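Local coordinates for protein ADP-ribosylating toxin CARDS (Mycoplasma pneumoniae, PDB 4TLV) that transfers the ADP-ribosyl group of NAD(+) to multiple target proteins in vitro as a virulence toxin and causes vacuoles to form in mammalian cells, at residues Met3-Tyr11 with Tyr185-Asn193. Sequence-based numbering, arbitrary orientation.
Sequences MPNPVRFVY and YQELQTQAN. With SO4 (sulfate ion), chain G.
Arg8 reaches across to Glu187 with a side chain whose CB points away from 185-193. CG lies anti to the backbone N (chi1 174°), the chain bends at chi3 and the guanidinium ends beside Glu187. Arg8 CD passes 3.6 Å from O3 of the sulfate, a probable crystallisation ion that Arg147 also binds. Arg8 NE donates almost straight to sulfate O3 (2.7 Å), and NH2 to sulfate O1. Arg8 NH2 also bonds Glu187 OE1 at 2.8 Å; OE1 lies in the guanidinium plane, whereas NH2 sits well above the carboxylate plane. NH1 meets Glu187 OE2 on its syn side, tilted out of the carboxylate plane. The salt bridge is thus end-on and two-pronged, although the planes are turned 52° apart. Phe9 CE2 lies over one guanidinium face, offset toward its rim. The carboxylate is fixed from its own side as well: Tyr185 OH donates to OE1 from the face opposite NH2, and Gln189 N uses the anti lone pair of OE2. Further along, Ala192 N donates to Val7 O (3.0 Å), and one water links Val7 N with Ala192 O. Val7 CB and Ala192 CB touch at 3.9 Å. Beyond them Gln191 CB lies against Pro6 CB (3.4 Å), and Gln191 OE1 meets Met3 CG. This surface contact ties the lead-in of edge strand 9-14 to the loop following strand 168-181 within the mono-ADP-ribosyltransferase domain, a pertussis toxin S1 family fold.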
ATOM      1  N   MET A   3      12.687  15.729  -5.261  1.00 44.50           N
ATOM      2  CA  MET A   3      14.109  15.389  -5.215  1.00 39.99           C
ATOM      3  C   MET A   3      14.693  15.288  -3.787  1.00 41.06           C
ATOM      4  O   MET A   3      15.703  14.612  -3.583  1.00 39.03           O
ATOM      5  CB  MET A   3      14.920  16.349  -6.085  1.00 41.12           C
ATOM      6  CG  MET A   3      16.194  15.746  -6.649  1.00 48.38           C
ATOM      7  SD  MET A   3      16.994  16.838  -7.850  1.00 78.61           S
ATOM      8  CE  MET A   3      15.691  16.973  -9.082  1.00 53.10           C
ATOM      9  N   PRO A   4      14.059  15.945  -2.793  1.00 36.81           N
ATOM     10  CA  PRO A   4      14.496  15.737  -1.403  1.00 34.42           C
ATOM     11  C   PRO A   4      14.109  14.345  -0.893  1.00 35.54           C
ATOM     12  O   PRO A   4      14.669  13.857   0.098  1.00 31.47           O
ATOM     13  CB  PRO A   4      13.709  16.797  -0.616  1.00 35.62           C
ATOM     14  CG  PRO A   4      13.211  17.767  -1.631  1.00 38.92           C
ATOM     15  CD  PRO A   4      13.027  16.994  -2.894  1.00 37.26           C
ATOM     16  N   ASN A   5      13.158  13.716  -1.583  1.00 33.26           N
ATOM     17  CA  ASN A   5      12.555  12.459  -1.149  1.00 33.27           C
ATOM     18  C   ASN A   5      12.371  11.527  -2.337  1.00 31.07           C
ATOM     19  O   ASN A   5      11.261  11.083  -2.619  1.00 32.22           O
ATOM     20  CB  ASN A   5      11.182  12.735  -0.522  1.00 32.17           C
ATOM     21  CG  ASN A   5      10.291  13.578  -1.436  1.00 43.46           C
ATOM     22  OD1 ASN A   5      10.771  14.486  -2.123  1.00 39.44           O
ATOM     23  ND2 ASN A   5       8.991  13.273  -1.454  1.00 48.94           N
ATOM     24  N   PRO A   6      13.460  11.228  -3.042  1.00 31.50           N
ATOM     25  CA  PRO A   6      13.328  10.461  -4.278  1.00 25.65           C
ATOM     26  C   PRO A   6      13.102   8.989  -3.953  1.00 23.27           C
ATOM     27  O   PRO A   6      13.278   8.567  -2.810  1.00 22.75           O
ATOM     28  CB  PRO A   6      14.708  10.630  -4.911  1.00 27.95           C
ATOM     29  CG  PRO A   6      15.625  10.644  -3.713  1.00 28.99           C
ATOM     30  CD  PRO A   6      14.871  11.440  -2.664  1.00 25.51           C
ATOM     31  N   VAL A   7      12.698   8.212  -4.945  1.00 18.24           N
ATOM     32  CA  VAL A   7      12.782   6.770  -4.821  1.00 11.74           C
ATOM     33  C   VAL A   7      14.144   6.373  -5.383  1.00 15.36           C
ATOM     34  O   VAL A   7      14.387   6.454  -6.587  1.00 12.50           O
ATOM     35  CB  VAL A   7      11.612   6.080  -5.553  1.00 15.11           C
ATOM     36  CG1 VAL A   7      11.876   4.621  -5.709  1.00 11.11           C
ATOM     37  CG2 VAL A   7      10.308   6.308  -4.775  1.00 19.01           C
ATOM     38  N   ARG A   8      15.048   5.978  -4.496  1.00 10.64           N
ATOM     39  CA  ARG A   8      16.431   5.765  -4.890  1.00 15.10           C
ATOM     40  C   ARG A   8      16.689   4.299  -5.237  1.00 12.63           C
ATOM     41  O   ARG A   8      17.341   3.988  -6.233  1.00 12.28           O
ATOM     42  CB  ARG A   8      17.370   6.250  -3.769  1.00 16.95           C
ATOM     43  CG  ARG A   8      18.841   5.956  -3.995  1.00 20.58           C
ATOM     44  CD  ARG A   8      19.713   6.767  -3.012  1.00 17.37           C
ATOM     45  NE  ARG A   8      20.942   6.067  -2.636  1.00 18.71           N
ATOM     46  CZ  ARG A   8      21.945   5.804  -3.466  1.00 16.57           C
ATOM     47  NH1 ARG A   8      21.887   6.173  -4.745  1.00 15.70           N
ATOM     48  NH2 ARG A   8      23.016   5.164  -3.013  1.00 16.43           N
ATOM     49  N   PHE A   9      16.178   3.399  -4.407  1.00 13.54           N
ATOM     50  CA  PHE A   9      16.319   1.968  -4.677  1.00 13.19           C
ATOM     51  C   PHE A   9      14.967   1.286  -4.790  1.00 11.87           C
ATOM     52  O   PHE A   9      14.003   1.640  -4.084  1.00 12.59           O
ATOM     53  CB  PHE A   9      17.152   1.286  -3.575  1.00 15.95           C
ATOM     54  CG  PHE A   9      18.616   1.641  -3.619  1.00 13.83           C
ATOM     55  CD1 PHE A   9      19.410   1.195  -4.657  1.00 12.11           C
ATOM     56  CD2 PHE A   9      19.194   2.423  -2.617  1.00 15.74           C
ATOM     57  CE1 PHE A   9      20.762   1.520  -4.725  1.00 15.03           C
ATOM     58  CE2 PHE A   9      20.549   2.751  -2.676  1.00 16.12           C
ATOM     59  CZ  PHE A   9      21.332   2.297  -3.720  1.00 15.51           C
ATOM     60  N   VAL A  10      14.899   0.318  -5.688  1.00 12.13           N
ATOM     61  CA  VAL A  10      13.761  -0.582  -5.777  1.00 10.26           C
ATOM     62  C   VAL A  10      14.307  -2.008  -5.643  1.00 11.21           C
ATOM     63  O   VAL A  10      15.521  -2.196  -5.593  1.00 13.54           O
ATOM     64  CB  VAL A  10      12.959  -0.397  -7.091  1.00 11.80           C
ATOM     65  CG1 VAL A  10      12.261   0.968  -7.111  1.00 10.02           C
ATOM     66  CG2 VAL A  10      13.838  -0.565  -8.327  1.00 10.30           C
ATOM     67  N   TYR A  11      13.424  -3.001  -5.580  1.00  9.81           N
ATOM     68  CA  TYR A  11      13.833  -4.376  -5.237  1.00 10.34           C
ATOM     69  C   TYR A  11      13.117  -5.387  -6.094  1.00 11.50           C
ATOM     70  O   TYR A  11      11.964  -5.184  -6.484  1.00 11.44           O
ATOM     71  CB  TYR A  11      13.509  -4.677  -3.766  1.00 11.53           C
ATOM     72  CG  TYR A  11      14.209  -3.706  -2.880  1.00 14.25           C
ATOM     73  CD1 TYR A  11      15.496  -3.966  -2.433  1.00 14.05           C
ATOM     74  CD2 TYR A  11      13.614  -2.490  -2.538  1.00 13.82           C
ATOM     75  CE1 TYR A  11      16.171  -3.057  -1.656  1.00 15.90           C
ATOM     76  CE2 TYR A  11      14.302  -1.561  -1.762  1.00 15.85           C
ATOM     77  CZ  TYR A  11      15.582  -1.864  -1.328  1.00 17.52           C
ATOM     78  OH  TYR A  11      16.284  -0.969  -0.547  1.00 25.29           O
ATOM     79  N   TYR A 185      28.516  -2.432 -10.026  1.00 18.32           N
ATOM     80  CA  TYR A 185      27.575  -1.368  -9.684  1.00 14.70           C
ATOM     81  C   TYR A 185      28.217   0.003  -9.870  1.00 18.32           C
ATOM     82  O   TYR A 185      29.375   0.212  -9.512  1.00 17.25           O
ATOM     83  CB  TYR A 185      27.077  -1.497  -8.235  1.00 14.87           C
ATOM     84  CG  TYR A 185      26.221  -0.322  -7.796  1.00 16.54           C
ATOM     85  CD1 TYR A 185      24.922  -0.163  -8.283  1.00 12.99           C
ATOM     86  CD2 TYR A 185      26.705   0.627  -6.895  1.00 18.15           C
ATOM     87  CE1 TYR A 185      24.139   0.908  -7.889  1.00 11.51           C
ATOM     88  CE2 TYR A 185      25.926   1.709  -6.494  1.00 16.14           C
ATOM     89  CZ  TYR A 185      24.636   1.838  -7.004  1.00 16.30           C
ATOM     90  OH  TYR A 185      23.846   2.901  -6.628  1.00 13.51           O
ATOM     91  N   GLN A 186      27.463   0.937 -10.428  1.00 13.51           N
ATOM     92  CA  GLN A 186      27.916   2.320 -10.512  1.00 15.08           C
ATOM     93  C   GLN A 186      27.029   3.222  -9.662  1.00 18.12           C
ATOM     94  O   GLN A 186      25.804   3.206  -9.816  1.00 12.32           O
ATOM     95  CB  GLN A 186      27.907   2.779 -11.980  1.00 16.41           C
ATOM     96  CG  GLN A 186      28.835   1.952 -12.874  1.00 17.03           C
ATOM     97  CD  GLN A 186      28.764   2.361 -14.334  1.00 27.38           C
ATOM     98  OE1 GLN A 186      28.413   3.496 -14.649  1.00 25.78           O
ATOM     99  NE2 GLN A 186      29.096   1.435 -15.235  1.00 25.01           N
ATOM    100  N   GLU A 187      27.631   4.004  -8.761  1.00 15.15           N
ATOM    101  CA  GLU A 187      26.852   4.938  -7.941  1.00 14.99           C
ATOM    102  C   GLU A 187      26.652   6.226  -8.725  1.00 19.65           C
ATOM    103  O   GLU A 187      27.557   7.059  -8.812  1.00 19.06           O
ATOM    104  CB  GLU A 187      27.544   5.245  -6.605  1.00 16.65           C
ATOM    105  CG  GLU A 187      26.736   6.182  -5.700  1.00 15.18           C
ATOM    106  CD  GLU A 187      25.269   5.768  -5.632  1.00 19.15           C
ATOM    107  OE1 GLU A 187      24.975   4.725  -4.999  1.00 17.77           O
ATOM    108  OE2 GLU A 187      24.417   6.471  -6.233  1.00 17.48           O
ATOM    109  N   LEU A 188      25.485   6.385  -9.333  1.00 14.04           N
ATOM    110  CA  LEU A 188      25.275   7.549 -10.185  1.00 16.92           C
ATOM    111  C   LEU A 188      24.377   8.630  -9.579  1.00 17.34           C
ATOM    112  O   LEU A 188      24.090   9.621 -10.236  1.00 16.17           O
ATOM    113  CB  LEU A 188      24.738   7.113 -11.543  1.00 16.02           C
ATOM    114  CG  LEU A 188      25.703   6.215 -12.316  1.00 16.46           C
ATOM    115  CD1 LEU A 188      25.068   5.788 -13.650  1.00 19.26           C
ATOM    116  CD2 LEU A 188      27.061   6.922 -12.538  1.00 19.25           C
ATOM    117  N   GLN A 189      23.936   8.433  -8.340  1.00 16.70           N
ATOM    118  CA  GLN A 189      23.051   9.385  -7.666  1.00 16.06           C
ATOM    119  C   GLN A 189      21.873   9.823  -8.542  1.00 19.51           C
ATOM    120  O   GLN A 189      21.669  11.016  -8.811  1.00 15.68           O
ATOM    121  CB  GLN A 189      23.821  10.591  -7.113  1.00 16.93           C
ATOM    122  CG  GLN A 189      24.939  10.193  -6.164  1.00 16.88           C
ATOM    123  CD  GLN A 189      25.706  11.396  -5.606  1.00 23.11           C
ATOM    124  OE1 GLN A 189      25.897  12.405  -6.286  1.00 18.82           O
ATOM    125  NE2 GLN A 189      26.146  11.282  -4.363  1.00 18.19           N
ATOM    126  N   THR A 190      21.100   8.836  -8.972  1.00 13.17           N
ATOM    127  CA  THR A 190      19.903   9.068  -9.781  1.00 14.55           C
ATOM    128  C   THR A 190      18.662   8.876  -8.916  1.00 15.30           C
ATOM    129  O   THR A 190      18.766   8.544  -7.737  1.00 14.82           O
ATOM    130  CB  THR A 190      19.852   8.079 -10.966  1.00 14.81           C
ATOM    131  OG1 THR A 190      19.970   6.737 -10.476  1.00 13.66           O
ATOM    132  CG2 THR A 190      20.988   8.338 -11.939  1.00 15.94           C
ATOM    133  N   GLN A 191      17.483   9.074  -9.501  1.00 13.46           N
ATOM    134  CA  GLN A 191      16.239   8.780  -8.807  1.00 14.17           C
ATOM    135  C   GLN A 191      15.209   8.278  -9.818  1.00 11.75           C
ATOM    136  O   GLN A 191      15.334   8.542 -11.008  1.00 11.28           O
ATOM    137  CB  GLN A 191      15.703  10.034  -8.127  1.00 19.06           C
ATOM    138  CG  GLN A 191      15.312  11.115  -9.125  1.00 21.89           C
ATOM    139  CD  GLN A 191      14.536  12.256  -8.490  1.00 35.49           C
ATOM    140  OE1 GLN A 191      15.062  12.787  -7.392  1.00 35.10           O
ATOM    141  NE2 GLN A 191      13.468  12.652  -8.979  1.00 39.75           N
ATOM    142  N   ALA A 192      14.201   7.552  -9.345  1.00 14.07           N
ATOM    143  CA  ALA A 192      13.147   7.067 -10.229  1.00 10.35           C
ATOM    144  C   ALA A 192      12.445   8.262 -10.869  1.00 13.88           C
ATOM    145  O   ALA A 192      12.445   9.352 -10.310  1.00 13.23           O
ATOM    146  CB  ALA A 192      12.152   6.211  -9.461  1.00  8.51           C
ATOM    147  N   ASN A 193      11.850   8.055 -12.038  1.00 10.90           N
ATOM    148  CA  ASN A 193      11.083   9.117 -12.674  1.00  9.36           C
ATOM    149  C   ASN A 193       9.885   9.528 -11.799  1.00 13.06           C
ATOM    150  O   ASN A 193       9.124   8.669 -11.352  1.00 11.30           O
ATOM    151  CB  ASN A 193      10.585   8.649 -14.047  1.00 12.21           C
ATOM    152  CG  ASN A 193      10.311   9.819 -14.978  1.00 14.26           C
ATOM    153  OD1 ASN A 193       9.672  10.790 -14.580  1.00 13.06           O
ATOM    154  ND2 ASN A 193      10.848   9.756 -16.194  1.00 13.48           N
TER
HETATM  155  S   SO4 G 601      22.135   4.543   0.677  0.96 17.37           S
HETATM  156  O1  SO4 G 601      23.328   4.525  -0.165  0.96 15.69           O
HETATM  157  O2  SO4 G 601      22.362   5.327   1.904  0.96 15.75           O
HETATM  158  O3  SO4 G 601      21.048   5.163  -0.073  0.96 20.84           O
HETATM  159  O4  SO4 G 601      21.788   3.159   1.053  0.96 19.20           O
HETATM  160  O   HOH W   1      11.940   9.673  -7.415  1.00 18.00           O